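Local coordinates for protein myosin-I heavy chain (Dictyostelium discoideum, PDB 5EJY) that is an actin-based motor with ATPase activity, involved in the early steps of phagocytosis and adhesion, represented here by a MyTH4-FERM module of its tail, at residues I217-S226 and I258-D266; S234-F245 and V302-F313. All coordinates share one frame; numbering follows the deposited sequence.

Contact 1: residues I217-S226 and I258-D266; sequences IDSATTCQES and IAPTDKLCD
In the ubiquitin-like lobe of the FERM domain, Thr222 at the N-cap of helix 223-233 is joined by a single backbone bridge to Lys263, in the loop leading to helix 264-277. Three N-H donors hold the two chains together. Cys223 N donates to Asp262 O at 2.9 Å, Leu264 N to Thr221 O and Gln224 N to Pro260 O. Two of the three acceptors, Pro260 O and Asp262 O, belong to the type I turn Ala259-Asp262, so turn carbonyls receive amides of the first turn of helix 223-233. Thr222 OG1, placed between the backbone N and the carbonyl carbon (chi1 59°), accepts from Glu225 N at 3.1 Å, while Glu225 OE1 takes Thr222 N: a capping box. Leu264 turns CD1 against Ser226 OG at 3.4 Å and sets CB against Ile217 CD1, the two side chains crossing at about a right angle. Cys223 CB packs on Ile258 CG2 at 3.6 Å, with Ile247 of strand 245-251 also touching Cys223. Water 1 accepts from Cys265 N at 2.8 Å and lies within hydrogen-bonding distance of Thr221 O. Lys263 lays CG along the carbonyls of Ser219 and Ala220, and its NZ donates to Thr261 O and to Asn180 O and Ala182 O, on the MyTH4 side.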
loop_
_atom_site.group_PDB
_atom_site.type_symbol
_atom_site.label_atom_id
_atom_site.label_comp_id
_atom_site.label_asym_id
_atom_site.label_seq_id
_atom_site.Cartn_x
_atom_site.Cartn_y
_atom_site.Cartn_z
ATOM N N ILE A 217 -4.359 3.395 10.656
ATOM C CA ILE A 217 -4.713 2.108 10.069
ATOM C C ILE A 217 -4.284 0.931 10.943
ATOM O O ILE A 217 -3.604 1.104 11.967
ATOM C CB ILE A 217 -4.075 1.933 8.644
ATOM C CG1 ILE A 217 -2.549 1.833 8.721
ATOM C CG2 ILE A 217 -4.455 3.104 7.730
ATOM C CD1 ILE A 217 -1.890 1.551 7.340
ATOM N N ASP A 218 -4.684 -0.271 10.536
ATOM C CA ASP A 218 -4.176 -1.472 11.184
ATOM C C ASP A 218 -3.457 -2.380 10.202
ATOM O O ASP A 218 -3.356 -2.063 8.996
ATOM C CB ASP A 218 -5.249 -2.202 12.034
ATOM C CG ASP A 218 -6.325 -2.898 11.207
ATOM O OD1 ASP A 218 -6.150 -3.133 9.994
ATOM O OD2 ASP A 218 -7.380 -3.237 11.799
ATOM N N SER A 219 -2.920 -3.488 10.711
ATOM C CA SER A 219 -2.101 -4.373 9.874
ATOM C C SER A 219 -2.828 -4.889 8.636
ATOM O O SER A 219 -2.192 -5.184 7.617
ATOM C CB SER A 219 -1.626 -5.574 10.702
ATOM O OG SER A 219 -0.890 -5.115 11.824
ATOM N N ALA A 220 -4.148 -5.018 8.730
ATOM C CA ALA A 220 -4.951 -5.605 7.647
ATOM C C ALA A 220 -5.549 -4.569 6.696
ATOM O O ALA A 220 -6.245 -4.932 5.750
ATOM C CB ALA A 220 -6.063 -6.461 8.223
ATOM N N THR A 221 -5.270 -3.292 6.931
ATOM C CA THR A 221 -5.882 -2.219 6.143
ATOM C C THR A 221 -5.443 -2.258 4.679
ATOM O O THR A 221 -4.249 -2.282 4.380
ATOM C CB THR A 221 -5.581 -0.833 6.744
ATOM O OG1 THR A 221 -6.236 -0.728 8.015
ATOM C CG2 THR A 221 -6.104 0.287 5.817
ATOM N N THR A 222 -6.412 -2.287 3.772
ATOM C CA THR A 222 -6.097 -2.394 2.352
ATOM C C THR A 222 -6.008 -1.044 1.666
ATOM O O THR A 222 -6.400 -0.023 2.221
ATOM C CB THR A 222 -7.155 -3.220 1.612
ATOM O OG1 THR A 222 -8.425 -2.584 1.773
ATOM C CG2 THR A 222 -7.208 -4.640 2.183
ATOM N N CYS A 223 -5.489 -1.052 0.442
ATOM C CA CYS A 223 -5.458 0.162 -0.354
ATOM C C CYS A 223 -6.878 0.696 -0.581
ATOM O O CYS A 223 -7.132 1.895 -0.507
ATOM C CB CYS A 223 -4.757 -0.113 -1.684
ATOM S SG CYS A 223 -4.547 1.377 -2.661
ATOM N N GLN A 224 -7.813 -0.203 -0.857
ATOM C CA GLN A 224 -9.192 0.212 -1.080
ATOM C C GLN A 224 -9.844 0.850 0.155
ATOM O O GLN A 224 -10.508 1.882 0.045
ATOM C CB GLN A 224 -10.022 -0.957 -1.616
ATOM C CG GLN A 224 -11.461 -0.609 -1.938
ATOM C CD GLN A 224 -12.178 -1.737 -2.678
ATOM O OE1 GLN A 224 -11.554 -2.694 -3.121
ATOM N NE2 GLN A 224 -13.491 -1.617 -2.816
ATOM N N GLU A 225 -9.648 0.258 1.334
ATOM C CA GLU A 225 -10.185 0.853 2.563
ATOM C C GLU A 225 -9.624 2.239 2.786
ATOM O O GLU A 225 -10.351 3.180 3.115
ATOM C CB GLU A 225 -9.858 -0.012 3.789
ATOM C CG GLU A 225 -10.716 -1.237 3.914
ATOM C CD GLU A 225 -10.289 -2.141 5.053
ATOM O OE1 GLU A 225 -9.130 -2.039 5.526
ATOM O OE2 GLU A 225 -11.126 -2.965 5.472
ATOM N N SER A 226 -8.316 2.364 2.624
ATOM C CA SER A 226 -7.661 3.644 2.874
ATOM C C SER A 226 -7.995 4.705 1.829
ATOM O O SER A 226 -8.075 5.896 2.150
ATOM C CB SER A 226 -6.152 3.463 2.964
ATOM O OG SER A 226 -5.801 3.088 4.278
ATOM N N ILE A 258 -0.673 0.340 -6.317
ATOM C CA ILE A 258 -0.956 -0.563 -5.205
ATOM C C ILE A 258 -2.329 -1.183 -5.470
ATOM O O ILE A 258 -3.306 -0.462 -5.652
ATOM C CB ILE A 258 -0.958 0.193 -3.854
ATOM C CG1 ILE A 258 0.420 0.806 -3.553
ATOM C CG2 ILE A 258 -1.373 -0.748 -2.710
ATOM C CD1 ILE A 258 0.416 1.751 -2.305
ATOM N N ALA A 259 -2.414 -2.508 -5.515
ATOM C CA ALA A 259 -3.699 -3.165 -5.778
ATOM C C ALA A 259 -4.712 -2.917 -4.653
ATOM O O ALA A 259 -4.328 -2.712 -3.507
ATOM C CB ALA A 259 -3.506 -4.655 -5.995
ATOM N N PRO A 260 -6.012 -2.960 -4.982
ATOM C CA PRO A 260 -7.047 -2.629 -3.995
ATOM C C PRO A 260 -6.975 -3.498 -2.755
ATOM O O PRO A 260 -7.225 -2.985 -1.669
ATOM C CB PRO A 260 -8.350 -2.900 -4.752
ATOM C CG PRO A 260 -7.998 -2.651 -6.187
ATOM C CD PRO A 260 -6.587 -3.196 -6.323
ATOM N N THR A 261 -6.632 -4.777 -2.903
ATOM C CA THR A 261 -6.606 -5.680 -1.750
ATOM C C THR A 261 -5.229 -5.750 -1.085
ATOM O O THR A 261 -5.063 -6.422 -0.072
ATOM C CB THR A 261 -7.026 -7.113 -2.148
ATOM O OG1 THR A 261 -6.115 -7.605 -3.124
ATOM C CG2 THR A 261 -8.422 -7.118 -2.742
ATOM N N ASP A 262 -4.236 -5.075 -1.658
ATOM C CA ASP A 262 -2.908 -5.057 -1.046
ATOM C C ASP A 262 -2.928 -4.243 0.260
ATOM O O ASP A 262 -3.715 -3.303 0.407
ATOM C CB ASP A 262 -1.880 -4.464 -1.997
ATOM C CG ASP A 262 -1.349 -5.477 -3.004
ATOM O OD1 ASP A 262 -1.866 -6.604 -3.088
ATOM O OD2 ASP A 262 -0.406 -5.127 -3.718
ATOM N N LYS A 263 -2.064 -4.609 1.198
ATOM C CA LYS A 263 -2.064 -3.993 2.532
ATOM C C LYS A 263 -1.051 -2.860 2.593
ATOM O O LYS A 263 0.105 -3.043 2.223
ATOM C CB LYS A 263 -1.709 -5.032 3.597
ATOM C CG LYS A 263 -2.871 -5.953 4.006
ATOM C CD LYS A 263 -3.233 -6.905 2.890
ATOM C CE LYS A 263 -4.529 -7.666 3.208
ATOM N NZ LYS A 263 -4.870 -8.551 2.024
ATOM N N LEU A 264 -1.474 -1.694 3.063
ATOM C CA LEU A 264 -0.531 -0.579 3.148
ATOM C C LEU A 264 0.635 -0.885 4.072
ATOM O O LEU A 264 1.742 -0.425 3.825
ATOM C CB LEU A 264 -1.209 0.733 3.562
ATOM C CG LEU A 264 -2.314 1.293 2.659
ATOM C CD1 LEU A 264 -2.678 2.724 3.095
ATOM C CD2 LEU A 264 -1.912 1.273 1.203
ATOM N N CYS A 265 0.404 -1.650 5.143
ATOM C CA CYS A 265 1.523 -2.025 6.008
ATOM C C CYS A 265 2.595 -2.862 5.288
ATOM O O CYS A 265 3.779 -2.786 5.638
ATOM C CB CYS A 265 1.039 -2.734 7.276
ATOM S SG CYS A 265 0.276 -1.603 8.468
ATOM N N ASP A 266 2.194 -3.647 4.292
ATOM C CA ASP A 266 3.184 -4.376 3.490
ATOM C C ASP A 266 4.096 -3.396 2.731
ATOM O O ASP A 266 5.280 -3.667 2.506
ATOM C CB ASP A 266 2.505 -5.335 2.494
ATOM C CG ASP A 266 2.027 -6.632 3.151
ATOM O OD1 ASP A 266 2.477 -6.941 4.274
ATOM O OD2 ASP A 266 1.209 -7.350 2.529
HETATM O O HOH W 1 -2.130 -2.572 6.028
#

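Contact 2: residues S234-F245 and V302-F313; sequences SRMRVNSKENGF and VPTTSINVENEF
Met236 lies at the apolar centre, wedged between helix 304-322 and the ring of Phe245. Its CG meets Val309 CG1 at 3.7 Å, the two side chains crossing at about a right angle, and its SD reaches the edge of the Phe313 ring, 3.8 Å from CE2, a Met-aromatic contact. A bend at the last torsion (chi3 48°) brings CE over the centre of the Phe245 ring, 3.5 Å above its plane. Phe245 in turn presents its edge to the helix, with CE2 against Phe313 CB, and its ring also meets that of Phe289 in strand 285-291. Ser234 CB approaches the edge of Phe313 as well.

Further out, Glu310 passes its CG beside Met236 and sends an extended chain to Arg237. The guanidinium grips the carboxylate side-on, with NE on OE2 at 3.0 Å and NH2 on OE1 at 2.9 Å; both bonds use syn lone pairs, and the two planes are only 19° apart. Glu310 OE2 also receives Arg237 N on its anti lone pair at 3.0 Å, while water 2 lies between Glu310 OE1 and Asn243 O, within hydrogen-bonding distance of both. Ile307 CD1 covers one face of the guanidinium and the backbone of Glu242 and Asn243 the other; NH1 bonds to Asn297. Asn243 ND2 donates to Arg237 O, and its OD1 closes an Asx turn by accepting from Phe245 N at 2.8 Å.

The contact joins the ubiquitin-like lobe to the first helix of the FERM central lobe. With three N-H groups of Arg237 on its two oxygens and a water close to OE1, the buried Glu310 carboxylate is fixed in rotation, and the neighbouring arginine would probably keep it ionised.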
loop_
_atom_site.group_PDB
_atom_site.type_symbol
_atom_site.label_atom_id
_atom_site.label_comp_id
_atom_site.label_asym_id
_atom_site.label_seq_id
_atom_site.Cartn_x
_atom_site.Cartn_y
_atom_site.Cartn_z
ATOM N N SER A 234 -11.701 13.838 2.792
ATOM C CA SER A 234 -11.496 15.016 1.941
ATOM C C SER A 234 -12.821 15.566 1.444
ATOM O O SER A 234 -12.849 16.548 0.714
ATOM C CB SER A 234 -10.630 14.647 0.727
ATOM O OG SER A 234 -9.417 14.053 1.140
ATOM N N ARG A 235 -13.912 14.904 1.825
ATOM C CA ARG A 235 -15.265 15.262 1.404
ATOM C C ARG A 235 -15.501 15.092 -0.100
ATOM O O ARG A 235 -16.267 15.838 -0.714
ATOM C CB ARG A 235 -15.619 16.687 1.853
ATOM C CG ARG A 235 -15.169 16.996 3.278
ATOM C CD ARG A 235 -15.965 18.167 3.876
ATOM N NE ARG A 235 -15.467 18.558 5.194
ATOM C CZ ARG A 235 -15.845 17.992 6.338
ATOM N NH1 ARG A 235 -16.730 16.997 6.330
ATOM N NH2 ARG A 235 -15.337 18.422 7.491
ATOM N N MET A 236 -14.839 14.102 -0.690
ATOM C CA MET A 236 -15.116 13.705 -2.060
ATOM C C MET A 236 -16.246 12.689 -2.013
ATOM O O MET A 236 -16.726 12.352 -0.933
ATOM C CB MET A 236 -13.859 13.055 -2.665
ATOM C CG MET A 236 -12.656 13.962 -2.605
ATOM S SD MET A 236 -11.033 13.151 -2.651
ATOM C CE MET A 236 -11.242 12.037 -4.038
ATOM N N ARG A 237 -16.660 12.172 -3.167
ATOM C CA ARG A 237 -17.534 11.011 -3.156
ATOM C C ARG A 237 -16.835 9.954 -2.322
ATOM O O ARG A 237 -15.620 9.782 -2.422
ATOM C CB ARG A 237 -17.810 10.491 -4.566
ATOM C CG ARG A 237 -18.837 11.310 -5.327
ATOM C CD ARG A 237 -18.991 10.768 -6.738
ATOM N NE ARG A 237 -17.821 11.067 -7.564
ATOM C CZ ARG A 237 -17.649 10.626 -8.805
ATOM N NH1 ARG A 237 -18.558 9.840 -9.368
ATOM N NH2 ARG A 237 -16.559 10.963 -9.483
ATOM N N VAL A 238 -17.586 9.250 -1.485
ATOM C CA VAL A 238 -16.936 8.419 -0.474
ATOM C C VAL A 238 -16.382 7.098 -1.020
ATOM O O VAL A 238 -15.532 6.472 -0.390
ATOM C CB VAL A 238 -17.840 8.157 0.772
ATOM C CG1 VAL A 238 -18.235 9.478 1.439
ATOM C CG2 VAL A 238 -19.062 7.328 0.394
ATOM N N ASN A 239 -16.845 6.676 -2.191
ATOM C CA ASN A 239 -16.427 5.386 -2.714
ATOM C C ASN A 239 -15.329 5.581 -3.753
ATOM O O ASN A 239 -15.573 6.153 -4.809
ATOM C CB ASN A 239 -17.615 4.645 -3.329
ATOM C CG ASN A 239 -17.290 3.200 -3.680
ATOM O OD1 ASN A 239 -16.142 2.766 -3.600
ATOM N ND2 ASN A 239 -18.308 2.449 -4.074
ATOM N N SER A 240 -14.120 5.120 -3.450
ATOM C CA SER A 240 -13.002 5.268 -4.396
ATOM C C SER A 240 -13.240 4.507 -5.704
ATOM O O SER A 240 -12.657 4.839 -6.754
ATOM C CB SER A 240 -11.690 4.821 -3.747
ATOM O OG SER A 240 -11.707 3.431 -3.480
ATOM N N LYS A 241 -14.099 3.492 -5.663
ATOM C CA LYS A 241 -14.444 2.779 -6.901
ATOM C C LYS A 241 -15.231 3.691 -7.839
ATOM O O LYS A 241 -15.199 3.513 -9.058
ATOM C CB LYS A 241 -15.228 1.485 -6.621
ATOM C CG LYS A 241 -14.467 0.450 -5.796
ATOM N N GLU A 242 -15.944 4.665 -7.273
ATOM C CA GLU A 242 -16.669 5.646 -8.078
ATOM C C GLU A 242 -15.830 6.856 -8.478
ATOM O O GLU A 242 -15.816 7.243 -9.646
ATOM C CB GLU A 242 -17.935 6.115 -7.355
ATOM C CG GLU A 242 -18.928 5.006 -7.099
ATOM C CD GLU A 242 -20.275 5.526 -6.630
ATOM O OE1 GLU A 242 -20.332 6.646 -6.066
ATOM O OE2 GLU A 242 -21.279 4.806 -6.835
ATOM N N ASN A 243 -15.129 7.454 -7.518
ATOM C CA ASN A 243 -14.335 8.644 -7.812
ATOM C C ASN A 243 -13.019 8.330 -8.537
ATOM O O ASN A 243 -12.397 9.218 -9.106
ATOM C CB ASN A 243 -14.099 9.516 -6.559
ATOM C CG ASN A 243 -13.229 8.833 -5.507
ATOM O OD1 ASN A 243 -12.259 8.146 -5.832
ATOM N ND2 ASN A 243 -13.560 9.048 -4.233
ATOM N N GLY A 244 -12.602 7.068 -8.500
ATOM C CA GLY A 244 -11.448 6.616 -9.271
ATOM C C GLY A 244 -10.081 6.903 -8.678
ATOM O O GLY A 244 -9.059 6.661 -9.325
ATOM N N PHE A 245 -10.049 7.407 -7.447
ATOM C CA PHE A 245 -8.779 7.676 -6.765
ATOM C C PHE A 245 -8.240 6.420 -6.081
ATOM O O PHE A 245 -9.008 5.560 -5.666
ATOM C CB PHE A 245 -8.954 8.770 -5.696
ATOM C CG PHE A 245 -8.951 10.184 -6.240
ATOM C CD1 PHE A 245 -9.971 10.627 -7.067
ATOM C CD2 PHE A 245 -7.936 11.070 -5.895
ATOM C CE1 PHE A 245 -9.994 11.929 -7.529
ATOM C CE2 PHE A 245 -7.939 12.381 -6.366
ATOM C CZ PHE A 245 -8.974 12.812 -7.181
ATOM N N VAL A 302 -25.070 13.495 -7.511
ATOM C CA VAL A 302 -24.213 13.636 -6.343
ATOM C C VAL A 302 -23.903 15.107 -6.112
ATOM O O VAL A 302 -23.897 15.898 -7.055
ATOM C CB VAL A 302 -22.887 12.863 -6.541
ATOM C CG1 VAL A 302 -22.691 12.533 -8.006
ATOM C CG2 VAL A 302 -21.698 13.677 -6.036
ATOM N N PRO A 303 -23.645 15.488 -4.852
ATOM C CA PRO A 303 -23.241 16.878 -4.634
ATOM C C PRO A 303 -22.157 17.299 -5.618
ATOM O O PRO A 303 -21.139 16.615 -5.776
ATOM C CB PRO A 303 -22.704 16.877 -3.189
ATOM C CG PRO A 303 -22.712 15.430 -2.740
ATOM C CD PRO A 303 -23.722 14.730 -3.594
ATOM N N THR A 304 -22.396 18.410 -6.300
ATOM C CA THR A 304 -21.382 18.995 -7.155
ATOM C C THR A 304 -20.213 19.419 -6.274
ATOM O O THR A 304 -19.078 19.498 -6.738
ATOM N N THR A 305 -20.498 19.692 -5.001
ATOM C CA THR A 305 -19.456 20.112 -4.065
ATOM C C THR A 305 -18.367 19.037 -3.946
ATOM O O THR A 305 -17.174 19.340 -3.943
ATOM C CB THR A 305 -20.039 20.404 -2.674
ATOM O OG1 THR A 305 -21.049 21.417 -2.785
ATOM C CG2 THR A 305 -18.941 20.859 -1.703
ATOM N N SER A 306 -18.780 17.780 -3.856
ATOM C CA SER A 306 -17.814 16.691 -3.809
ATOM C C SER A 306 -17.058 16.572 -5.137
ATOM O O SER A 306 -15.828 16.538 -5.153
ATOM C CB SER A 306 -18.495 15.376 -3.473
ATOM O OG SER A 306 -18.924 15.375 -2.127
ATOM N N ILE A 307 -17.798 16.511 -6.241
ATOM C CA ILE A 307 -17.188 16.419 -7.568
ATOM C C ILE A 307 -16.130 17.502 -7.733
ATOM O O ILE A 307 -15.096 17.286 -8.367
ATOM C CB ILE A 307 -18.226 16.580 -8.693
ATOM C CG1 ILE A 307 -19.401 15.624 -8.495
ATOM C CG2 ILE A 307 -17.578 16.338 -10.060
ATOM C CD1 ILE A 307 -19.084 14.184 -8.808
ATOM N N ASN A 308 -16.392 18.667 -7.153
ATOM C CA ASN A 308 -15.464 19.793 -7.220
ATOM C C ASN A 308 -14.146 19.601 -6.458
ATOM O O ASN A 308 -13.088 20.026 -6.933
ATOM C CB ASN A 308 -16.148 21.097 -6.789
ATOM C CG ASN A 308 -17.214 21.566 -7.781
ATOM O OD1 ASN A 308 -17.061 21.424 -8.992
ATOM N ND2 ASN A 308 -18.304 22.121 -7.260
ATOM N N VAL A 309 -14.193 18.987 -5.275
ATOM C CA VAL A 309 -12.948 18.681 -4.563
ATOM C C VAL A 309 -12.104 17.693 -5.381
ATOM O O VAL A 309 -10.887 17.844 -5.489
ATOM C CB VAL A 309 -13.192 18.087 -3.159
ATOM C CG1 VAL A 309 -11.883 17.607 -2.558
ATOM C CG2 VAL A 309 -13.851 19.120 -2.242
ATOM N N GLU A 310 -12.765 16.700 -5.958
ATOM C CA GLU A 310 -12.087 15.719 -6.800
ATOM C C GLU A 310 -11.389 16.395 -7.973
ATOM O O GLU A 310 -10.232 16.095 -8.280
ATOM C CB GLU A 310 -13.093 14.708 -7.339
ATOM C CG GLU A 310 -13.849 13.936 -6.252
ATOM C CD GLU A 310 -14.930 13.057 -6.822
ATOM O OE1 GLU A 310 -14.982 12.913 -8.065
ATOM O OE2 GLU A 310 -15.727 12.495 -6.035
ATOM N N ASN A 311 -12.102 17.298 -8.632
ATOM C CA ASN A 311 -11.576 17.936 -9.838
ATOM C C ASN A 311 -10.365 18.817 -9.542
ATOM O O ASN A 311 -9.423 18.841 -10.318
ATOM C CB ASN A 311 -12.674 18.699 -10.593
ATOM C CG ASN A 311 -13.711 17.769 -11.204
ATOM O OD1 ASN A 311 -13.484 16.568 -11.339
ATOM N ND2 ASN A 311 -14.851 18.319 -11.580
ATOM N N GLU A 312 -10.376 19.519 -8.410
ATOM C CA GLU A 312 -9.215 20.321 -7.998
ATOM C C GLU A 312 -7.977 19.465 -7.729
ATOM O O GLU A 312 -6.866 19.828 -8.132
ATOM C CB GLU A 312 -9.535 21.166 -6.757
ATOM C CG GLU A 312 -10.700 22.121 -6.946
ATOM C CD GLU A 312 -10.385 23.278 -7.889
ATOM O OE1 GLU A 312 -9.191 23.617 -8.061
ATOM O OE2 GLU A 312 -11.340 23.847 -8.463
ATOM N N PHE A 313 -8.148 18.340 -7.034
ATOM C CA PHE A 313 -7.022 17.429 -6.844
ATOM C C PHE A 313 -6.508 17.023 -8.231
ATOM O O PHE A 313 -5.298 17.028 -8.498
ATOM C CB PHE A 313 -7.437 16.173 -6.051
ATOM C CG PHE A 313 -7.396 16.344 -4.536
ATOM C CD1 PHE A 313 -6.431 17.127 -3.929
ATOM C CD2 PHE A 313 -8.320 15.681 -3.725
ATOM C CE1 PHE A 313 -6.398 17.270 -2.534
ATOM C CE2 PHE A 313 -8.289 15.811 -2.343
ATOM C CZ PHE A 313 -7.327 16.607 -1.746
HETATM O O HOH W 2 -12.882 11.959 -9.472
#

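Both contacts involve the ubiquitin-like lobe of the FERM domain, and their centres are about 20 Å apart. Their segments alternate along the chain: 217-226, 234-245, 258-266, then 302-313. Helix 223-233, which begins in contact 1, leads directly into the 234-245 segment of contact 2, and Gln224 NE2 packs against Lys241 CG at 3.8 Å. Strand 245-251 belongs to the mixed sheet and begins at Phe245 of contact 2; its Ile247 touches Cys223 of contact 1. Contact 1 is internal to the lobe and borders the MyTH4 helix 161-180, whereas contact 2 reaches helix 304-322 of the central lobe. Through these two contacts the lobe sits between the MyTH4 helices and the central FERM lobe.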